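Local coordinates for protein family 88 glycosyl hydrolase (Bacteroides thetaiotaomicron, PDB 5NOA) that probably acts as a polysaccharide lyase that removes rhamnose caps from complex arabinogalactan proteins, although its sequence belongs to the glycosyl hydrolase family 88, at residues 38-43 / 333-338; 316-321 / 369-374. All coordinates share one frame; numbering follows the deposited sequence.

Contact 1 (38-43 / 333-338)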
loop_
_atom_site.group_PDB
_atom_site.type_symbol
_atom_site.label_atom_id
_atom_site.label_comp_id
_atom_site.label_asym_id
_atom_site.label_seq_id
_atom_site.Cartn_x
_atom_site.Cartn_y
_atom_site.Cartn_z
ATOM N N HIS A 38 -6.772 -16.208 -8.027
ATOM C CA HIS A 38 -7.837 -16.163 -9.006
ATOM C C HIS A 38 -9.230 -16.186 -8.357
ATOM O O HIS A 38 -10.155 -15.509 -8.808
ATOM C CB HIS A 38 -7.676 -17.288 -10.020
ATOM C CG HIS A 38 -6.487 -17.103 -10.885
ATOM N ND1 HIS A 38 -6.232 -15.904 -11.524
ATOM C CD2 HIS A 38 -5.500 -17.950 -11.250
ATOM C CE1 HIS A 38 -5.113 -16.029 -12.227
ATOM N NE2 HIS A 38 -4.664 -17.265 -12.094
ATOM N N LYS A 39 -9.381 -16.938 -7.269
ATOM C CA LYS A 39 -10.664 -16.985 -6.567
ATOM C C LYS A 39 -11.022 -15.597 -5.994
ATOM O O LYS A 39 -12.132 -15.125 -6.120
ATOM C CB LYS A 39 -10.608 -18.033 -5.466
ATOM C CG LYS A 39 -11.921 -18.295 -4.756
ATOM C CD LYS A 39 -11.764 -19.380 -3.690
ATOM C CE LYS A 39 -10.687 -19.060 -2.632
ATOM N NZ LYS A 39 -10.983 -19.481 -1.223
ATOM N N VAL A 40 -10.050 -14.961 -5.374
ATOM C CA VAL A 40 -10.218 -13.666 -4.745
ATOM C C VAL A 40 -10.473 -12.574 -5.781
ATOM O O VAL A 40 -11.377 -11.749 -5.635
ATOM C CB VAL A 40 -8.979 -13.349 -3.877
ATOM C CG1 VAL A 40 -8.931 -11.913 -3.425
ATOM C CG2 VAL A 40 -8.966 -14.287 -2.671
ATOM N N ASN A 41 -9.610 -12.511 -6.781
ATOM C CA ASN A 41 -9.724 -11.454 -7.764
ATOM C C ASN A 41 -10.960 -11.644 -8.620
ATOM O O ASN A 41 -11.654 -10.688 -8.971
ATOM C CB ASN A 41 -8.451 -11.323 -8.573
ATOM C CG ASN A 41 -8.183 -9.917 -9.050
ATOM O OD1 ASN A 41 -8.703 -8.982 -8.457
ATOM N ND2 ASN A 41 -7.371 -9.743 -10.075
ATOM N N GLY A 42 -11.271 -12.897 -8.937
ATOM C CA GLY A 42 -12.505 -13.207 -9.647
ATOM C C GLY A 42 -13.743 -12.810 -8.870
ATOM O O GLY A 42 -14.701 -12.248 -9.449
ATOM N N TYR A 43 -13.764 -13.111 -7.567
ATOM C CA TYR A 43 -14.896 -12.733 -6.713
ATOM C C TYR A 43 -15.082 -11.208 -6.792
ATOM O O TYR A 43 -16.204 -10.706 -6.941
ATOM C CB TYR A 43 -14.666 -13.218 -5.283
ATOM C CG TYR A 43 -15.723 -12.784 -4.328
ATOM C CD1 TYR A 43 -16.881 -13.509 -4.142
ATOM C CD2 TYR A 43 -15.577 -11.611 -3.614
ATOM C CE1 TYR A 43 -17.849 -13.091 -3.239
ATOM C CE2 TYR A 43 -16.537 -11.171 -2.727
ATOM C CZ TYR A 43 -17.675 -11.909 -2.550
ATOM O OH TYR A 43 -18.613 -11.465 -1.672
ATOM N N GLY A 333 -13.906 -16.573 -1.955
ATOM C CA GLY A 333 -12.970 -15.565 -2.369
ATOM C C GLY A 333 -13.116 -14.207 -1.695
ATOM O O GLY A 333 -12.279 -13.346 -1.888
ATOM N N LYS A 334 -14.123 -14.032 -0.850
ATOM C CA LYS A 334 -14.249 -12.792 -0.087
ATOM C C LYS A 334 -13.114 -12.689 0.930
ATOM O O LYS A 334 -12.720 -13.670 1.549
ATOM C CB LYS A 334 -15.617 -12.762 0.593
ATOM C CG LYS A 334 -15.898 -11.468 1.300
ATOM C CD LYS A 334 -17.341 -11.425 1.815
ATOM C CE LYS A 334 -17.625 -10.123 2.513
ATOM N NZ LYS A 334 -19.051 -10.069 2.942
ATOM N N ILE A 335 -12.564 -11.492 1.073
ATOM C CA ILE A 335 -11.538 -11.189 2.078
ATOM C C ILE A 335 -12.188 -10.443 3.216
ATOM O O ILE A 335 -12.611 -9.315 3.068
ATOM C CB ILE A 335 -10.425 -10.328 1.469
ATOM C CG1 ILE A 335 -9.777 -11.032 0.261
ATOM C CG2 ILE A 335 -9.388 -9.947 2.525
ATOM C CD1 ILE A 335 -9.325 -12.448 0.552
ATOM N N GLY A 336 -12.250 -11.084 4.385
ATOM C CA GLY A 336 -12.885 -10.504 5.552
ATOM C C GLY A 336 -11.959 -9.886 6.563
ATOM O O GLY A 336 -10.752 -9.839 6.353
ATOM N N TYR A 337 -12.536 -9.421 7.674
ATOM C CA TYR A 337 -11.845 -8.756 8.774
ATOM C C TYR A 337 -11.088 -7.506 8.326
ATOM O O TYR A 337 -10.102 -7.114 8.960
ATOM C CB TYR A 337 -10.961 -9.708 9.581
ATOM C CG TYR A 337 -11.690 -10.737 10.378
ATOM C CD1 TYR A 337 -12.270 -10.414 11.593
ATOM C CD2 TYR A 337 -11.745 -12.031 9.948
ATOM C CE1 TYR A 337 -12.895 -11.351 12.365
ATOM C CE2 TYR A 337 -12.396 -12.999 10.705
ATOM C CZ TYR A 337 -12.971 -12.676 11.931
ATOM O OH TYR A 337 -13.570 -13.630 12.672
ATOM N N VAL A 338 -11.587 -6.831 7.298
ATOM C CA VAL A 338 -10.982 -5.589 6.879
ATOM C C VAL A 338 -11.564 -4.431 7.700
ATOM O O VAL A 338 -12.772 -4.227 7.730
ATOM C CB VAL A 338 -11.167 -5.334 5.387
ATOM C CG1 VAL A 338 -10.561 -3.988 4.974
ATOM C CG2 VAL A 338 -10.572 -6.466 4.579
HETATM O O HOH W 1 -12.298 -10.802 -3.036
#
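The Tyr43 ring lies against the start of the Lys334 side chain, with Lys334 CA over one face. Lys334 CB makes an off-centre CH-pi contact, 4.2 Å from the centroid of the Tyr43 ring. The lysine chain then runs on extended, and its CD passes 3.7 Å from Tyr43 OH before the amino end leads away. Tyr43 CG is anti to its backbone N (chi1 176°), which swings the ring out over the loop. Gly333 lies against the helix backbone, its CA 4.1 Å from Val40 CA. A CB there would meet Lys39 O and crowd Tyr43 CB, and the positive phi (102°) also suits glycine. The bent Lys39 chain passes beside it, and Lys39 NZ is hydrogen-bonded to Gln330 O. On the inner side, Val40 CG2 meets Ile335 CD1 at 3.7 Å, the two side chains crossing at about a right angle. The polar link is indirect: one water donates to Val40 O at 2.9 Å and to Gly333 O at 2.8 Å. Val40 also touches Leu365 and Ile335 Phe364, both on helix 358-377. The loop joins successive helices, 310-328 and 358-377, and packs on helix 29-47, as expected in the (alpha/alpha)6 barrel of the six-hairpin clan.

Contact 2 (316-321 / 369-374)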
loop_
_atom_site.group_PDB
_atom_site.type_symbol
_atom_site.label_atom_id
_atom_site.label_comp_id
_atom_site.label_asym_id
_atom_site.label_seq_id
_atom_site.Cartn_x
_atom_site.Cartn_y
_atom_site.Cartn_z
ATOM N N VAL A 316 7.753 -15.011 10.732
ATOM C CA VAL A 316 6.712 -14.002 10.928
ATOM C C VAL A 316 5.762 -14.048 9.741
ATOM O O VAL A 316 4.523 -14.023 9.901
ATOM C CB VAL A 316 7.376 -12.631 11.086
ATOM C CG1 VAL A 316 6.363 -11.508 11.082
ATOM C CG2 VAL A 316 8.224 -12.634 12.380
ATOM N N VAL A 317 6.333 -14.046 8.531
ATOM C CA VAL A 317 5.510 -14.120 7.340
ATOM C C VAL A 317 4.666 -15.374 7.332
ATOM O O VAL A 317 3.483 -15.326 6.966
ATOM C CB VAL A 317 6.376 -14.034 6.070
ATOM C CG1 VAL A 317 5.546 -14.308 4.825
ATOM C CG2 VAL A 317 7.090 -12.684 5.977
ATOM N N GLU A 318 5.236 -16.492 7.759
ATOM C CA GLU A 318 4.460 -17.717 7.744
ATOM C C GLU A 318 3.246 -17.636 8.650
ATOM O O GLU A 318 2.150 -18.097 8.279
ATOM C CB GLU A 318 5.292 -18.941 8.120
ATOM C CG GLU A 318 6.348 -19.279 7.077
ATOM C CD GLU A 318 5.759 -19.517 5.708
ATOM O OE1 GLU A 318 4.803 -20.331 5.542
ATOM O OE2 GLU A 318 6.198 -18.848 4.770
ATOM N N LYS A 319 3.400 -17.068 9.840
ATOM C CA LYS A 319 2.270 -16.917 10.757
ATOM C C LYS A 319 1.236 -15.969 10.166
ATOM O O LYS A 319 0.033 -16.171 10.341
ATOM C CB LYS A 319 2.736 -16.425 12.123
ATOM C CG LYS A 319 3.411 -17.465 12.970
ATOM C CD LYS A 319 3.687 -16.950 14.378
ATOM C CE LYS A 319 4.991 -16.214 14.423
ATOM N NZ LYS A 319 5.298 -15.850 15.827
ATOM N N ALA A 320 1.697 -14.905 9.504
ATOM C CA ALA A 320 0.776 -13.950 8.882
ATOM C C ALA A 320 -0.024 -14.564 7.744
ATOM O O ALA A 320 -1.238 -14.367 7.651
ATOM C CB ALA A 320 1.522 -12.721 8.437
ATOM N N TRP A 321 0.669 -15.312 6.892
ATOM C CA TRP A 321 -0.032 -15.972 5.783
ATOM C C TRP A 321 -1.008 -17.011 6.286
ATOM O O TRP A 321 -2.073 -17.206 5.715
ATOM C CB TRP A 321 0.943 -16.578 4.762
ATOM C CG TRP A 321 0.181 -17.233 3.665
ATOM C CD1 TRP A 321 -0.022 -18.560 3.510
ATOM C CD2 TRP A 321 -0.586 -16.576 2.661
ATOM N NE1 TRP A 321 -0.858 -18.785 2.433
ATOM C CE2 TRP A 321 -1.218 -17.578 1.903
ATOM C CE3 TRP A 321 -0.795 -15.222 2.318
ATOM C CZ2 TRP A 321 -2.058 -17.271 0.843
ATOM C CZ3 TRP A 321 -1.627 -14.931 1.267
ATOM C CH2 TRP A 321 -2.237 -15.957 0.539
ATOM N N CYS A 369 0.540 -12.554 -4.079
ATOM C CA CYS A 369 1.425 -12.607 -5.221
ATOM C C CYS A 369 2.869 -12.778 -4.756
ATOM O O CYS A 369 3.647 -13.527 -5.376
ATOM C CB CYS A 369 1.272 -11.374 -6.082
ATOM S SG CYS A 369 -0.279 -11.287 -7.029
ATOM N N GLU A 370 3.256 -12.024 -3.743
ATOM C CA GLU A 370 4.625 -12.116 -3.256
ATOM C C GLU A 370 4.907 -13.483 -2.636
ATOM O O GLU A 370 6.032 -13.981 -2.749
ATOM C CB GLU A 370 4.958 -10.975 -2.303
ATOM C CG GLU A 370 6.443 -10.759 -2.142
ATOM C CD GLU A 370 7.165 -10.377 -3.429
ATOM O OE1 GLU A 370 6.570 -9.762 -4.364
ATOM O OE2 GLU A 370 8.350 -10.702 -3.533
ATOM N N ARG A 371 3.893 -14.091 -2.039
ATOM C CA ARG A 371 4.059 -15.449 -1.545
ATOM C C ARG A 371 4.330 -16.439 -2.654
ATOM O O ARG A 371 5.167 -17.322 -2.497
ATOM C CB ARG A 371 2.831 -15.894 -0.761
ATOM C CG ARG A 371 3.034 -17.287 -0.204
ATOM C CD ARG A 371 2.130 -17.610 0.909
ATOM N NE ARG A 371 2.476 -18.873 1.543
ATOM C CZ ARG A 371 3.441 -19.047 2.444
ATOM N NH1 ARG A 371 4.190 -18.070 2.882
ATOM N NH2 ARG A 371 3.637 -20.257 2.935
ATOM N N VAL A 372 3.615 -16.323 -3.775
ATOM C CA VAL A 372 3.899 -17.198 -4.917
ATOM C C VAL A 372 5.352 -17.083 -5.334
ATOM O O VAL A 372 6.017 -18.100 -5.582
ATOM C CB VAL A 372 2.956 -16.892 -6.093
ATOM C CG1 VAL A 372 3.391 -17.629 -7.359
ATOM C CG2 VAL A 372 1.545 -17.245 -5.748
ATOM N N ARG A 373 5.850 -15.854 -5.407
ATOM C CA ARG A 373 7.252 -15.641 -5.768
ATOM C C ARG A 373 8.228 -16.324 -4.803
ATOM O O ARG A 373 9.204 -16.969 -5.209
ATOM C CB ARG A 373 7.565 -14.159 -5.947
ATOM C CG ARG A 373 6.707 -13.511 -7.046
ATOM C CD ARG A 373 7.049 -12.060 -7.253
ATOM N NE ARG A 373 6.126 -11.398 -8.206
ATOM C CZ ARG A 373 5.133 -10.580 -7.877
ATOM N NH1 ARG A 373 4.828 -10.231 -6.604
ATOM N NH2 ARG A 373 4.416 -10.057 -8.873
ATOM N N TYR A 374 7.950 -16.228 -3.510
ATOM C CA TYR A 374 8.747 -16.947 -2.504
ATOM C C TYR A 374 8.664 -18.468 -2.695
ATOM O O TYR A 374 9.696 -19.158 -2.741
ATOM C CB TYR A 374 8.263 -16.561 -1.097
ATOM C CG TYR A 374 8.769 -17.494 -0.045
ATOM C CD1 TYR A 374 10.119 -17.550 0.253
ATOM C CD2 TYR A 374 7.908 -18.313 0.637
ATOM C CE1 TYR A 374 10.602 -18.420 1.203
ATOM C CE2 TYR A 374 8.381 -19.177 1.600
ATOM C CZ TYR A 374 9.728 -19.230 1.874
ATOM O OH TYR A 374 10.180 -20.133 2.834
#
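Helices 316-321 and 369-374 run at 130° between their N-to-C directions, with axes 12.3 Å apart at closest approach and Trp321 CA 8.4 Å from Arg371 CA. At that spacing the contact is made by long side chains. Arg371 does most of the work. With CG anti to the backbone N (chi1 -178°) and the chain extended to NE, its guanidinium reaches the other helix. There it meets Glu318 and Trp321.

Glu318 bends at chi2, which turns its carboxylate toward the arginine. The grip is end-on, one nitrogen to each oxygen. Arg371 NH1 donates to Glu318 OE2 at 2.9 Å and nearly straight (172°), with that oxygen in the guanidinium plane but met out of the carboxylate plane, on the syn side. Arg371 NH2 donates to Glu318 OE1, also at 2.9 Å. This bond is more bent and uses the syn lone pair, and OE1 is tilted from the guanidinium plane. Both tilts go with the twist between the carboxylate and guanidinium planes. Gln314 NE2 gives Glu318 OE2 a second bond.

Trp321 supports the arginine from one face. The guanidinium lies flat on the indole, with planes nearly parallel and centres 4.2 Å apart. Arg371 CD sits 3.3 Å from the centroid of the five-membered ring, almost on its normal. Arg371 NE lies 3.2 Å from Trp321 CD1. Val317 CG1 and Glu318 lie at the guanidinium edge. Tyr374 CE2 comes near Glu318 OE2 from the next turn of the helix.

The indole thus takes a flat face of the cation, while the carboxylate takes one N-H from each of NH1 and NH2. Held on its face and at its end, the guanidinium is probably fixed in orientation, with its charge balanced by Glu318.

In the fold
The two contacts share one local part of the helical fold. Their centres are about 17 Å apart, and their nearest atoms about 8 Å apart without touching. Contact 2 joins helix 310-328 to helix 358-377. The loop of contact 1, 333-338, belongs to the connection between those same two helices, and it rests on helix 29-47. That helix also packs on helix 358-377, where Ile37 touches Cys369 and Val372. Helix 358-377 is thus common to both neighbourhoods: it supplies Arg371 to contact 2, and its Leu365 and Phe364 touch residues of contact 1. Contact 1 is mainly apolar and water-bridged, whereas contact 2 combines a salt bridge with a cation-on-indole stack. Both are structural packing of the helical barrel.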